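Local coordinates for protein D-alanyl-D-alanine carboxypeptidase (Streptococcus pneumoniae R6, PDB 1XP4) that probably removes the C-terminal D-alanine from cell wall precursor peptides, as a serine-type penicillin-binding carboxypeptidase of the S11 family, at residues T47-Y52 and I181-Q186; E94-A99 and S196-M201; A108-A113 and V142-L147; A129-W134 and A174-N179; Q186-T191 and D221-G226. One frame throughout, in Å; residues are numbered along the deposited sequence.

How the interactions relate
Interaction 1 is the hub. It touches all four others and shares Gln186 with interaction 5, whose centre lies about 10 Å away. Tyr49 and Trp134 join interaction 1 to interaction 4 by an edge-to-face ring pair. Thr47 OG1 and Thr144 O, 2.8 Å apart in a probable hydrogen bond, join it to interaction 3. Interactions 2 and 3 meet where Leu96 packs on Ala111 and Leu112. Interactions 2 and 4 lie furthest apart, about 26 Å between centres. The predicted catalytic centre falls among these contacts: the Ala109 side chain of interaction 3 is about 4 Å from that of Lys44, and interaction 5 holds Lys224, the predicted substrate-binding lysine.

Interaction 1 of 5, residues T47-Y52 and I181-Q186; sequences TVYLVY and IKKYPQ
Helix 47-52 faces the point where helix 170-183 ends, with Tyr52 CA 7.2 Å from Tyr184 CA, and Tyr184 is the first residue to leave helical backbone angles. The contact is an aromatic cluster of Tyr49, Tyr52 and Tyr184. Tyr184 stands in the middle. Its CG lies anti to the carbonyl carbon (chi1 -59°), and its ring has Tyr52 CB over one face, the neighbouring Lys183 CG over the opposite face and Tyr49 at its edge. Tyr52 CB sits over the ring centre, 3.4 Å from the Tyr184 centroid, in a CH-pi contact. The Tyr52 and Tyr184 rings are tilted by only 20° but slid apart, so they scarcely overlap. Tyr49 is met differently. The edge of Tyr184 points at its face, with planes at 72° and centroids 5.2 Å apart: a T-shaped pair. Tyr184 CE2 comes 3.5 Å from Tyr49 CE1. Lys183 runs across Tyr49, its CG 3.6 Å from Tyr49 OH. Gln186 NE2 lies 3.4 Å from Tyr52 CD1, its amide nearly perpendicular to that ring. No hydrogen bond crosses the contact; Tyr184 OH bonds to Glu56 and Lys183 NZ forms a salt bridge with the same glutamate. Helix 120-133 covers Tyr49 through Lys130 and Leu50 through Phe123 and Met126, while helix 93-103 packs on Val48 and Tyr52.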
# COMPACT_ATOMS: atom_id res chain seq x y z
N THR A 47 -5.61 -9.61 1.32
CA THR A 47 -5.53 -10.98 0.81
C THR A 47 -4.21 -11.25 0.11
O THR A 47 -3.50 -12.21 0.44
CB THR A 47 -6.66 -11.26 -0.21
OG1 THR A 47 -7.93 -11.18 0.45
CG2 THR A 47 -6.49 -12.63 -0.83
N VAL A 48 -3.89 -10.40 -0.84
CA VAL A 48 -2.67 -10.50 -1.62
C VAL A 48 -1.40 -10.42 -0.78
O VAL A 48 -0.35 -10.96 -1.17
CB VAL A 48 -2.68 -9.41 -2.73
CG1 VAL A 48 -1.28 -9.06 -3.16
CG2 VAL A 48 -3.49 -9.91 -3.93
N TYR A 49 -1.47 -9.76 0.38
CA TYR A 49 -0.30 -9.65 1.25
C TYR A 49 0.02 -11.01 1.86
O TYR A 49 1.19 -11.36 2.02
CB TYR A 49 -0.55 -8.68 2.40
CG TYR A 49 0.71 -8.37 3.19
CD1 TYR A 49 1.57 -7.35 2.79
CD2 TYR A 49 1.04 -9.10 4.34
CE1 TYR A 49 2.74 -7.06 3.51
CE2 TYR A 49 2.20 -8.82 5.07
CZ TYR A 49 3.04 -7.79 4.65
OH TYR A 49 4.18 -7.48 5.37
N LEU A 50 -1.00 -11.77 2.21
CA LEU A 50 -0.74 -13.08 2.78
C LEU A 50 -0.20 -14.04 1.72
O LEU A 50 0.56 -14.96 2.03
CB LEU A 50 -2.02 -13.63 3.43
CG LEU A 50 -2.57 -12.77 4.58
CD1 LEU A 50 -3.85 -13.39 5.12
CD2 LEU A 50 -1.53 -12.67 5.69
N VAL A 51 -0.57 -13.79 0.47
CA VAL A 51 -0.12 -14.60 -0.65
C VAL A 51 1.36 -14.41 -0.93
O VAL A 51 2.09 -15.38 -1.17
CB VAL A 51 -0.89 -14.26 -1.94
CG1 VAL A 51 -0.42 -15.14 -3.07
CG2 VAL A 51 -2.39 -14.44 -1.71
N TYR A 52 1.81 -13.16 -0.90
CA TYR A 52 3.23 -12.87 -1.12
C TYR A 52 4.02 -13.40 0.08
O TYR A 52 5.15 -13.87 -0.06
CB TYR A 52 3.47 -11.37 -1.28
CG TYR A 52 3.23 -10.86 -2.68
CD1 TYR A 52 4.12 -11.15 -3.71
CD2 TYR A 52 2.10 -10.10 -2.99
CE1 TYR A 52 3.88 -10.71 -5.02
CE2 TYR A 52 1.86 -9.66 -4.29
CZ TYR A 52 2.75 -9.97 -5.30
OH TYR A 52 2.52 -9.54 -6.58
N ILE A 181 3.12 -2.37 -0.49
CA ILE A 181 4.08 -1.80 -1.44
C ILE A 181 5.52 -1.79 -0.92
O ILE A 181 6.45 -2.09 -1.67
CB ILE A 181 3.69 -0.36 -1.82
CG1 ILE A 181 2.39 -0.37 -2.62
CG2 ILE A 181 4.80 0.30 -2.62
CD1 ILE A 181 1.89 1.03 -2.97
N LYS A 182 5.70 -1.44 0.34
CA LYS A 182 7.03 -1.38 0.93
C LYS A 182 7.68 -2.75 1.12
O LYS A 182 8.89 -2.88 0.92
CB LYS A 182 6.97 -0.67 2.28
CG LYS A 182 7.58 0.71 2.26
CD LYS A 182 7.23 1.44 3.54
CE LYS A 182 8.13 2.64 3.72
NZ LYS A 182 9.54 2.20 3.84
N LYS A 183 6.89 -3.75 1.49
CA LYS A 183 7.40 -5.10 1.72
C LYS A 183 7.46 -5.97 0.45
O LYS A 183 8.34 -6.83 0.32
CB LYS A 183 6.54 -5.78 2.79
CG LYS A 183 6.88 -7.23 3.07
CD LYS A 183 8.27 -7.40 3.61
CE LYS A 183 8.57 -8.86 3.91
NZ LYS A 183 10.02 -9.08 4.19
N TYR A 184 6.53 -5.74 -0.47
CA TYR A 184 6.47 -6.49 -1.72
C TYR A 184 6.30 -5.55 -2.91
O TYR A 184 5.24 -5.48 -3.54
CB TYR A 184 5.32 -7.51 -1.68
CG TYR A 184 5.45 -8.50 -0.54
CD1 TYR A 184 6.42 -9.50 -0.57
CD2 TYR A 184 4.63 -8.40 0.59
CE1 TYR A 184 6.58 -10.38 0.50
CE2 TYR A 184 4.78 -9.27 1.67
CZ TYR A 184 5.76 -10.25 1.62
OH TYR A 184 5.93 -11.09 2.69
N PRO A 185 7.35 -4.80 -3.24
CA PRO A 185 7.32 -3.85 -4.36
C PRO A 185 6.92 -4.54 -5.66
O PRO A 185 6.45 -3.87 -6.59
CB PRO A 185 8.76 -3.34 -4.42
CG PRO A 185 9.22 -3.47 -3.02
CD PRO A 185 8.68 -4.80 -2.60
N GLN A 186 7.11 -5.86 -5.72
CA GLN A 186 6.78 -6.65 -6.91
C GLN A 186 5.33 -6.50 -7.33
O GLN A 186 5.02 -6.46 -8.52
CB GLN A 186 7.03 -8.14 -6.66
CG GLN A 186 8.27 -8.46 -5.86
CD GLN A 186 7.97 -8.72 -4.40
OE1 GLN A 186 8.44 -8.01 -3.52
NE2 GLN A 186 7.19 -9.76 -4.13

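Interaction 2 of 5, residues E94-A99 and S196-M201; sequences EELLEA and STFAGM
Phe198, Glu95 and Glu98 bury the most surface here. Phe198 CG is anti to the backbone N (chi1 -178°), which sends the ring from the strand onto helix 94-99. The ring meets the helix edge-on. Glu95 O lies at that edge, near the ring plane, 3.3 Å from Phe198 CE1. The same carbonyl accepts the helical bond from Ala99 N. Ala99 CB touches Phe198 CE1 at 3.8 Å, and Leu96 CD2 reaches Phe198 CZ at 4.1 Å. Tyr91 stacks on the Phe198 ring from outside the two segments. Glu95 lays its CB beside the ring, 3.7 Å from Phe198 CE1. Its extended chain then carries OE2 to within 3.5 Å of Ala199 CB, while OE1 accepts from Thr92 N. Glu98 lies alongside Ser196. The partner of its carboxylate is Lys193, in a salt bridge that would offset the buried charge. Phe198 N donates to Met201 O at 2.9 Å, and a weak bond returns from Met201 N to Phe198 O, so the chain reverses through Ala199 and Gly200. This is a two-stranded beta hairpin, strands 195-198 and 201-204, packed chiefly through Phe198 on a helix of the penicillin-binding domain.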
# COMPACT_ATOMS: atom_id res chain seq x y z
N GLU A 94 0.34 -17.46 -9.81
CA GLU A 94 0.60 -16.24 -10.54
C GLU A 94 -0.62 -15.88 -11.39
O GLU A 94 -0.98 -14.71 -11.52
CB GLU A 94 1.83 -16.41 -11.44
CG GLU A 94 2.18 -15.18 -12.29
CD GLU A 94 3.48 -15.35 -13.07
OE1 GLU A 94 3.58 -16.30 -13.87
OE2 GLU A 94 4.41 -14.53 -12.90
N GLU A 95 -1.27 -16.89 -11.95
CA GLU A 95 -2.43 -16.62 -12.78
C GLU A 95 -3.57 -16.02 -11.96
O GLU A 95 -4.19 -15.03 -12.36
CB GLU A 95 -2.88 -17.91 -13.48
CG GLU A 95 -1.81 -18.46 -14.41
CD GLU A 95 -2.31 -19.57 -15.30
OE1 GLU A 95 -2.70 -20.64 -14.77
OE2 GLU A 95 -2.30 -19.38 -16.54
N LEU A 96 -3.84 -16.61 -10.80
CA LEU A 96 -4.89 -16.11 -9.93
C LEU A 96 -4.52 -14.74 -9.38
O LEU A 96 -5.36 -13.84 -9.29
CB LEU A 96 -5.14 -17.09 -8.79
CG LEU A 96 -5.63 -18.46 -9.23
CD1 LEU A 96 -5.74 -19.38 -8.03
CD2 LEU A 96 -6.97 -18.32 -9.95
N LEU A 97 -3.26 -14.58 -9.02
CA LEU A 97 -2.78 -13.31 -8.50
C LEU A 97 -3.04 -12.21 -9.53
O LEU A 97 -3.51 -11.13 -9.20
CB LEU A 97 -1.28 -13.40 -8.23
CG LEU A 97 -0.82 -13.04 -6.82
CD1 LEU A 97 0.69 -13.15 -6.77
CD2 LEU A 97 -1.29 -11.64 -6.46
N GLU A 98 -2.71 -12.50 -10.78
CA GLU A 98 -2.91 -11.55 -11.85
C GLU A 98 -4.41 -11.30 -12.00
O GLU A 98 -4.85 -10.16 -12.10
CB GLU A 98 -2.31 -12.09 -13.15
CG GLU A 98 -1.88 -11.03 -14.15
CD GLU A 98 -0.41 -11.16 -14.55
OE1 GLU A 98 0.45 -11.26 -13.65
OE2 GLU A 98 -0.12 -11.15 -15.76
N ALA A 99 -5.19 -12.38 -12.01
CA ALA A 99 -6.65 -12.27 -12.14
C ALA A 99 -7.26 -11.47 -10.98
O ALA A 99 -8.19 -10.68 -11.18
CB ALA A 99 -7.27 -13.65 -12.22
N SER A 196 -3.62 -8.16 -19.21
CA SER A 196 -2.71 -9.28 -19.10
C SER A 196 -3.40 -10.52 -19.64
O SER A 196 -4.50 -10.44 -20.18
CB SER A 196 -2.32 -9.48 -17.63
OG SER A 196 -1.52 -10.64 -17.47
N THR A 197 -2.75 -11.67 -19.49
CA THR A 197 -3.32 -12.90 -19.99
C THR A 197 -3.59 -13.86 -18.85
O THR A 197 -2.79 -13.98 -17.93
CB THR A 197 -2.38 -13.60 -20.99
OG1 THR A 197 -1.49 -12.65 -21.58
CG2 THR A 197 -3.19 -14.26 -22.08
N PHE A 198 -4.73 -14.54 -18.91
CA PHE A 198 -5.11 -15.50 -17.88
C PHE A 198 -5.34 -16.85 -18.55
O PHE A 198 -6.44 -17.13 -19.03
CB PHE A 198 -6.38 -15.08 -17.16
CG PHE A 198 -6.79 -16.01 -16.06
CD1 PHE A 198 -6.05 -16.08 -14.88
CD2 PHE A 198 -7.89 -16.84 -16.21
CE1 PHE A 198 -6.41 -16.96 -13.86
CE2 PHE A 198 -8.26 -17.73 -15.20
CZ PHE A 198 -7.52 -17.78 -14.02
N ALA A 199 -4.30 -17.66 -18.58
CA ALA A 199 -4.39 -18.98 -19.18
C ALA A 199 -5.00 -18.90 -20.58
O ALA A 199 -5.89 -19.67 -20.91
CB ALA A 199 -5.24 -19.89 -18.30
N GLY A 200 -4.52 -17.96 -21.39
CA GLY A 200 -5.04 -17.84 -22.74
C GLY A 200 -5.87 -16.61 -23.06
O GLY A 200 -5.51 -15.85 -23.95
N MSE A 201 -6.99 -16.41 -22.37
CA MSE A 201 -7.83 -15.25 -22.65
C MSE A 201 -7.19 -13.99 -22.09
O MSE A 201 -6.29 -14.06 -21.25
CB MSE A 201 -9.22 -15.43 -22.03
CG MSE A 201 -9.25 -15.25 -20.53
SE MSE A 201 -11.03 -15.26 -19.82
CE MSE A 201 -11.60 -13.50 -20.38

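Interaction 3 of 5, residues A108-A113 and V142-L147; sequences AAIALA and VNTTGL
Thr145 and Thr144 turn their methyl groups toward one side of helix 108-113. In both, OG1 occupies the crowded position between the backbone N and the carbonyl carbon, which places CG2 anti to the carbonyl carbon. The Thr145 side chain crosses that of Ile110 obliquely and brings CG2 3.6 Å from Ile110 CG1. Thr145 CG2 also lies 4.0 Å from Ala109 CB, so one methyl bridges two neighbouring helix residues. One turn further along the helix, Thr144 CG2 meets Ala113 CB at 4.0 Å. Small alanines on this side let the loop come close, with Ala109 CA 6.2 Å from Thr145 CA. The polar groups of the loop are engaged otherwise. Asn143 OD1 accepts from Gly146 N at 3.0 Å in an Asx motif, the donor lying above the carbonyl plane. Thr145 OG1 accepts from Leu147 N at 3.2 Å, an ST turn with a nearly straight bond (168°). Thr144 OG1 hydrogen-bonds Glu120, and Thr144 O pairs with Thr47 OG1. Thr145 O takes a hydrogen bond from Lys44, the predicted proton acceptor. No hydrogen bond crosses the contact, where mainly methyl groups meet; the loop's polar atoms find partners within it or in other parts of the domain. The Thr145 carbonyl probably helps to position the lysine amine, and could influence its ionisation.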
# COMPACT_ATOMS: atom_id res chain seq x y z
N ALA A 108 -10.68 -15.96 -7.97
CA ALA A 108 -9.22 -15.98 -7.95
C ALA A 108 -8.80 -15.80 -6.48
O ALA A 108 -7.97 -16.54 -5.96
CB ALA A 108 -8.66 -14.84 -8.80
N ALA A 109 -9.39 -14.81 -5.82
CA ALA A 109 -9.09 -14.53 -4.42
C ALA A 109 -9.39 -15.73 -3.54
O ALA A 109 -8.52 -16.21 -2.81
CB ALA A 109 -9.89 -13.32 -3.93
N ILE A 110 -10.63 -16.21 -3.60
CA ILE A 110 -11.05 -17.34 -2.80
C ILE A 110 -10.12 -18.53 -3.01
O ILE A 110 -9.60 -19.10 -2.05
CB ILE A 110 -12.49 -17.76 -3.13
CG1 ILE A 110 -13.45 -16.59 -2.85
CG2 ILE A 110 -12.89 -18.97 -2.30
CD1 ILE A 110 -14.89 -16.88 -3.18
N ALA A 111 -9.92 -18.89 -4.27
CA ALA A 111 -9.04 -20.01 -4.59
C ALA A 111 -7.68 -19.89 -3.88
O ALA A 111 -7.24 -20.83 -3.21
CB ALA A 111 -8.84 -20.10 -6.10
N LEU A 112 -7.03 -18.74 -4.01
CA LEU A 112 -5.74 -18.52 -3.36
C LEU A 112 -5.83 -18.73 -1.85
O LEU A 112 -4.94 -19.33 -1.23
CB LEU A 112 -5.24 -17.11 -3.66
CG LEU A 112 -4.72 -16.86 -5.08
CD1 LEU A 112 -4.56 -15.36 -5.33
CD2 LEU A 112 -3.41 -17.59 -5.27
N ALA A 113 -6.92 -18.24 -1.26
CA ALA A 113 -7.14 -18.34 0.18
C ALA A 113 -7.26 -19.79 0.65
O ALA A 113 -6.64 -20.17 1.65
CB ALA A 113 -8.40 -17.56 0.56
N VAL A 142 -14.85 -10.41 7.22
CA VAL A 142 -15.63 -11.63 7.19
C VAL A 142 -15.31 -12.49 5.96
O VAL A 142 -15.56 -13.70 5.96
CB VAL A 142 -17.14 -11.32 7.23
CG1 VAL A 142 -17.48 -10.69 8.58
CG2 VAL A 142 -17.53 -10.38 6.08
N ASN A 143 -14.75 -11.87 4.92
CA ASN A 143 -14.37 -12.61 3.72
C ASN A 143 -13.12 -12.06 3.07
O ASN A 143 -12.64 -10.98 3.43
CB ASN A 143 -15.51 -12.69 2.70
CG ASN A 143 -16.16 -11.35 2.42
OD1 ASN A 143 -15.53 -10.41 1.94
ND2 ASN A 143 -17.45 -11.25 2.71
N THR A 144 -12.59 -12.81 2.12
CA THR A 144 -11.36 -12.44 1.43
C THR A 144 -11.56 -11.67 0.15
O THR A 144 -10.59 -11.23 -0.45
CB THR A 144 -10.56 -13.68 1.06
OG1 THR A 144 -11.29 -14.41 0.06
CG2 THR A 144 -10.37 -14.56 2.26
N THR A 145 -12.81 -11.49 -0.26
CA THR A 145 -13.08 -10.80 -1.52
C THR A 145 -13.51 -9.35 -1.42
O THR A 145 -13.01 -8.50 -2.16
CB THR A 145 -14.13 -11.57 -2.33
OG1 THR A 145 -15.35 -11.63 -1.58
CG2 THR A 145 -13.66 -12.98 -2.61
N GLY A 146 -14.44 -9.06 -0.53
CA GLY A 146 -14.92 -7.70 -0.40
C GLY A 146 -16.38 -7.66 -0.80
O GLY A 146 -17.04 -6.63 -0.67
N LEU A 147 -16.88 -8.79 -1.30
CA LEU A 147 -18.28 -8.88 -1.68
C LEU A 147 -19.13 -8.81 -0.41
O LEU A 147 -18.62 -8.86 0.71
CB LEU A 147 -18.57 -10.23 -2.35
CG LEU A 147 -17.85 -10.72 -3.59
CD1 LEU A 147 -17.82 -12.24 -3.58
CD2 LEU A 147 -18.55 -10.20 -4.82

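Interaction 4 of 5, residues A129-W134 and A174-N179; sequences AKLLEW and AIVARN
The Trp134 indole is covered on both faces. Over one lies Asn179 ND2, 3.1 Å above the plane and displaced toward the rim. Over the opposite face lies Lys130 CD, 3.4 Å above the plane and also off centre. The Asn179 amide is tilted by 47° to the indole, so the two groups do not stack flat. The tip of the amide, ND2, sits over the five-membered ring, 3.2 Å from Trp134 CG. Trp134 NE1 is also near ND2, but both are donors and make no bond. Val176 CG2 comes obliquely to the six-membered ring, 4.0 Å from Trp134 CZ3. These side chains join the end of helix 120-133 to the middle of helix 170-183, two helices of the penicillin-binding domain; the latter also lies on the five-stranded sheet, where Ala177 and Arg178 touch Ile247. Leu131 CD2 extends the apolar patch, 4.0 Å from Val176 CG2. Ile175 CG2 meets Trp134 CB at 4.2 Å. Lys130 is bent at its second and third torsions, which folds its chain over the indole. Its NZ makes a salt bridge with Glu133 OE1 at 3.3 Å and another with Glu53. Tyr49, from helix 44-57, adds an edge-to-face ring contact to Trp134.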
# COMPACT_ATOMS: atom_id res chain seq x y z
N ALA A 129 -5.61 -11.43 12.05
CA ALA A 129 -4.40 -11.41 12.85
C ALA A 129 -3.41 -10.43 12.28
O ALA A 129 -2.84 -9.62 13.02
CB ALA A 129 -3.79 -12.79 12.92
N LYS A 130 -3.21 -10.50 10.97
CA LYS A 130 -2.28 -9.62 10.28
C LYS A 130 -2.62 -8.16 10.52
O LYS A 130 -1.74 -7.34 10.78
CB LYS A 130 -2.29 -9.93 8.78
CG LYS A 130 -1.35 -9.06 7.96
CD LYS A 130 0.09 -9.15 8.46
CE LYS A 130 0.72 -10.52 8.22
NZ LYS A 130 2.19 -10.53 8.54
N LEU A 131 -3.90 -7.81 10.44
CA LEU A 131 -4.29 -6.44 10.67
C LEU A 131 -3.92 -6.01 12.10
O LEU A 131 -3.46 -4.88 12.31
CB LEU A 131 -5.80 -6.25 10.44
CG LEU A 131 -6.31 -6.35 8.99
CD1 LEU A 131 -7.79 -6.03 8.96
CD2 LEU A 131 -5.56 -5.38 8.09
N LEU A 132 -4.10 -6.90 13.07
CA LEU A 132 -3.77 -6.57 14.45
C LEU A 132 -2.28 -6.33 14.61
O LEU A 132 -1.87 -5.53 15.45
CB LEU A 132 -4.23 -7.68 15.39
CG LEU A 132 -5.74 -7.77 15.57
CD1 LEU A 132 -6.09 -8.94 16.47
CD2 LEU A 132 -6.25 -6.47 16.17
N GLU A 133 -1.48 -7.03 13.82
CA GLU A 133 -0.03 -6.86 13.84
C GLU A 133 0.29 -5.44 13.42
O GLU A 133 1.10 -4.75 14.04
CB GLU A 133 0.62 -7.80 12.84
CG GLU A 133 1.24 -9.03 13.42
CD GLU A 133 1.94 -9.83 12.34
OE1 GLU A 133 2.72 -9.23 11.57
OE2 GLU A 133 1.71 -11.06 12.27
N TRP A 134 -0.35 -5.01 12.35
CA TRP A 134 -0.15 -3.69 11.80
C TRP A 134 -0.72 -2.56 12.65
O TRP A 134 -0.62 -1.39 12.29
CB TRP A 134 -0.73 -3.63 10.39
CG TRP A 134 -0.03 -4.53 9.41
CD1 TRP A 134 1.28 -4.91 9.44
CD2 TRP A 134 -0.57 -5.08 8.20
NE1 TRP A 134 1.60 -5.65 8.33
CE2 TRP A 134 0.48 -5.76 7.54
CE3 TRP A 134 -1.83 -5.03 7.59
CZ2 TRP A 134 0.30 -6.42 6.31
CZ3 TRP A 134 -2.01 -5.68 6.37
CH2 TRP A 134 -0.95 -6.36 5.74
N ALA A 174 -4.70 2.90 4.03
CA ALA A 174 -3.41 3.50 3.73
C ALA A 174 -2.31 2.61 4.31
O ALA A 174 -1.33 2.28 3.63
CB ALA A 174 -3.32 4.89 4.33
N ILE A 175 -2.47 2.24 5.57
CA ILE A 175 -1.49 1.39 6.23
C ILE A 175 -1.30 0.10 5.42
O ILE A 175 -0.19 -0.26 5.06
CB ILE A 175 -1.94 1.09 7.69
CG1 ILE A 175 -1.82 2.37 8.53
CG2 ILE A 175 -1.13 -0.06 8.28
CD1 ILE A 175 -2.33 2.29 9.99
N VAL A 176 -2.40 -0.57 5.11
CA VAL A 176 -2.36 -1.80 4.32
C VAL A 176 -1.61 -1.59 3.01
O VAL A 176 -0.65 -2.30 2.69
CB VAL A 176 -3.79 -2.28 4.00
CG1 VAL A 176 -3.74 -3.44 3.00
CG2 VAL A 176 -4.49 -2.71 5.30
N ALA A 177 -2.04 -0.61 2.23
CA ALA A 177 -1.39 -0.32 0.96
C ALA A 177 0.10 -0.07 1.19
O ALA A 177 0.95 -0.61 0.48
CB ALA A 177 -2.04 0.88 0.30
N ARG A 178 0.43 0.74 2.19
CA ARG A 178 1.83 1.03 2.45
C ARG A 178 2.64 -0.22 2.78
O ARG A 178 3.70 -0.46 2.19
CB ARG A 178 1.98 2.05 3.57
CG ARG A 178 3.41 2.51 3.75
CD ARG A 178 3.59 3.37 5.00
NE ARG A 178 4.99 3.75 5.18
CZ ARG A 178 5.66 3.59 6.31
NH1 ARG A 178 5.07 3.06 7.37
NH2 ARG A 178 6.94 3.92 6.37
N ASN A 179 2.16 -1.02 3.73
CA ASN A 179 2.88 -2.22 4.11
C ASN A 179 3.08 -3.16 2.93
O ASN A 179 4.14 -3.78 2.79
CB ASN A 179 2.15 -2.95 5.23
CG ASN A 179 2.14 -2.15 6.51
OD1 ASN A 179 3.04 -1.35 6.74
ND2 ASN A 179 1.15 -2.38 7.36

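Interaction 5 of 5, residues Q186-T191 and D221-G226; sequences QVLEIT and DGLKTG. With SO4 (sulfate ion), chain E.
Thr191 OG1 donates a hydrogen bond to Asp221 O at 2.6 Å, the one hydrogen bond between the segments. The hydroxyl lies in the carbonyl plane, at a C=O...donor angle of 149°. Its chi1 of 61° puts OG1 between the backbone N and the carbonyl carbon and sends the methyl to the other side, where Thr191 CG2 is 3.4 Å from Leu223 O. Leu188 supplies the apolar contact, its CD2 4.1 Å from Leu223 CD1. Leu188 CD1 lies beside the Asp221 carboxylate, 4.0 Å from OD2. Thr191 CA and Gly222 CA stand 5.1 Å apart, so helix and strand backbones are close here. In the next shell, Arg245 forms a salt bridge with Asp221 OD1. A cis peptide precedes Leu223, and Leu223 and Lys224 form a classic beta bulge opposite Val236. The bulge leads into Lys224-Thr225-Gly226, its second residue being the lysine of this sequence, consistent with the KTG motif of penicillin-binding proteins. The bent Lys224 chain brings NZ to Thr225 O at 2.9 Å, with a weak bond to Ser104. A sulfate, probably from the crystallisation liquor, has O2 3.0 Å from Thr225 OG1 and is hydrogen-bonded to Thr227 OG1. Strand 220-228 is an outermost strand of the five-stranded sheet, paired with strand 234-241, while Val187 and Ile190 pack on helices 44-57 and 93-103.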
# COMPACT_ATOMS: atom_id res chain seq x y z
N GLN A 186 7.11 -5.86 -5.72
CA GLN A 186 6.78 -6.65 -6.91
C GLN A 186 5.33 -6.50 -7.33
O GLN A 186 5.02 -6.46 -8.52
CB GLN A 186 7.03 -8.14 -6.66
CG GLN A 186 8.27 -8.46 -5.86
CD GLN A 186 7.97 -8.72 -4.40
OE1 GLN A 186 8.44 -8.01 -3.52
NE2 GLN A 186 7.19 -9.76 -4.13
N VAL A 187 4.44 -6.43 -6.34
CA VAL A 187 3.02 -6.31 -6.59
C VAL A 187 2.71 -5.22 -7.60
O VAL A 187 1.73 -5.31 -8.34
CB VAL A 187 2.25 -6.03 -5.28
CG1 VAL A 187 2.51 -4.61 -4.79
CG2 VAL A 187 0.78 -6.30 -5.49
N LEU A 188 3.55 -4.20 -7.65
CA LEU A 188 3.34 -3.12 -8.60
C LEU A 188 3.52 -3.60 -10.03
O LEU A 188 2.91 -3.06 -10.95
CB LEU A 188 4.28 -1.95 -8.30
CG LEU A 188 3.98 -1.15 -7.02
CD1 LEU A 188 5.00 -0.03 -6.88
CD2 LEU A 188 2.56 -0.58 -7.06
N GLU A 189 4.36 -4.61 -10.25
CA GLU A 189 4.56 -5.12 -11.60
C GLU A 189 3.28 -5.78 -12.11
O GLU A 189 3.17 -6.12 -13.28
CB GLU A 189 5.71 -6.13 -11.64
CG GLU A 189 7.08 -5.50 -11.41
CD GLU A 189 7.33 -4.30 -12.32
OE1 GLU A 189 7.42 -4.48 -13.55
OE2 GLU A 189 7.43 -3.18 -11.78
N ILE A 190 2.31 -5.97 -11.24
CA ILE A 190 1.06 -6.58 -11.66
C ILE A 190 0.01 -5.48 -11.83
O ILE A 190 -0.46 -5.24 -12.94
CB ILE A 190 0.56 -7.63 -10.65
CG1 ILE A 190 1.58 -8.76 -10.51
CG2 ILE A 190 -0.78 -8.19 -11.11
CD1 ILE A 190 1.26 -9.76 -9.43
N THR A 191 -0.33 -4.79 -10.73
CA THR A 191 -1.34 -3.72 -10.74
C THR A 191 -1.11 -2.74 -11.90
O THR A 191 -2.05 -2.18 -12.47
CB THR A 191 -1.34 -2.94 -9.39
OG1 THR A 191 -0.06 -2.33 -9.18
CG2 THR A 191 -1.64 -3.88 -8.23
N ASP A 221 0.39 3.41 -11.26
CA ASP A 221 0.67 1.98 -11.49
C ASP A 221 0.01 1.12 -10.40
O ASP A 221 0.41 0.01 -10.13
CB ASP A 221 2.19 1.71 -11.53
CG ASP A 221 2.92 2.38 -10.37
OD1 ASP A 221 2.32 3.19 -9.68
OD2 ASP A 221 4.09 2.10 -10.18
N GLY A 222 -0.99 1.72 -9.73
CA GLY A 222 -1.79 0.93 -8.76
C GLY A 222 -3.02 1.71 -8.31
O GLY A 222 -3.23 2.84 -8.70
N LEU A 223 -3.86 1.09 -7.44
CA LEU A 223 -3.48 -0.11 -6.71
C LEU A 223 -4.60 -1.16 -6.68
O LEU A 223 -4.36 -2.35 -6.80
CB LEU A 223 -3.16 0.30 -5.27
CG LEU A 223 -2.41 -0.79 -4.50
CD1 LEU A 223 -1.04 -1.10 -5.10
CD2 LEU A 223 -2.16 -0.40 -3.04
N LYS A 224 -5.83 -0.66 -6.44
CA LYS A 224 -7.00 -1.56 -6.38
C LYS A 224 -8.33 -0.80 -6.31
O LYS A 224 -8.56 0.02 -5.44
CB LYS A 224 -6.91 -2.46 -5.14
CG LYS A 224 -7.89 -3.63 -5.23
CD LYS A 224 -7.54 -4.60 -6.35
CE LYS A 224 -8.74 -5.47 -6.75
NZ LYS A 224 -9.85 -4.60 -7.09
N THR A 225 -9.23 -1.09 -7.27
CA THR A 225 -10.55 -0.48 -7.19
C THR A 225 -11.50 -1.27 -6.30
O THR A 225 -11.18 -2.33 -5.79
CB THR A 225 -11.18 -0.32 -8.57
OG1 THR A 225 -11.06 -1.52 -9.34
CG2 THR A 225 -10.53 0.84 -9.32
N GLY A 226 -12.64 -0.67 -6.00
CA GLY A 226 -13.63 -1.36 -5.21
C GLY A 226 -14.98 -0.69 -5.33
O GLY A 226 -15.08 0.53 -5.19
S SO4 E . -14.38 -3.57 -8.94
O1 SO4 E . -14.69 -4.01 -10.31
O2 SO4 E . -12.93 -3.71 -8.70
O3 SO4 E . -14.76 -2.15 -8.76
O4 SO4 E . -15.11 -4.42 -7.99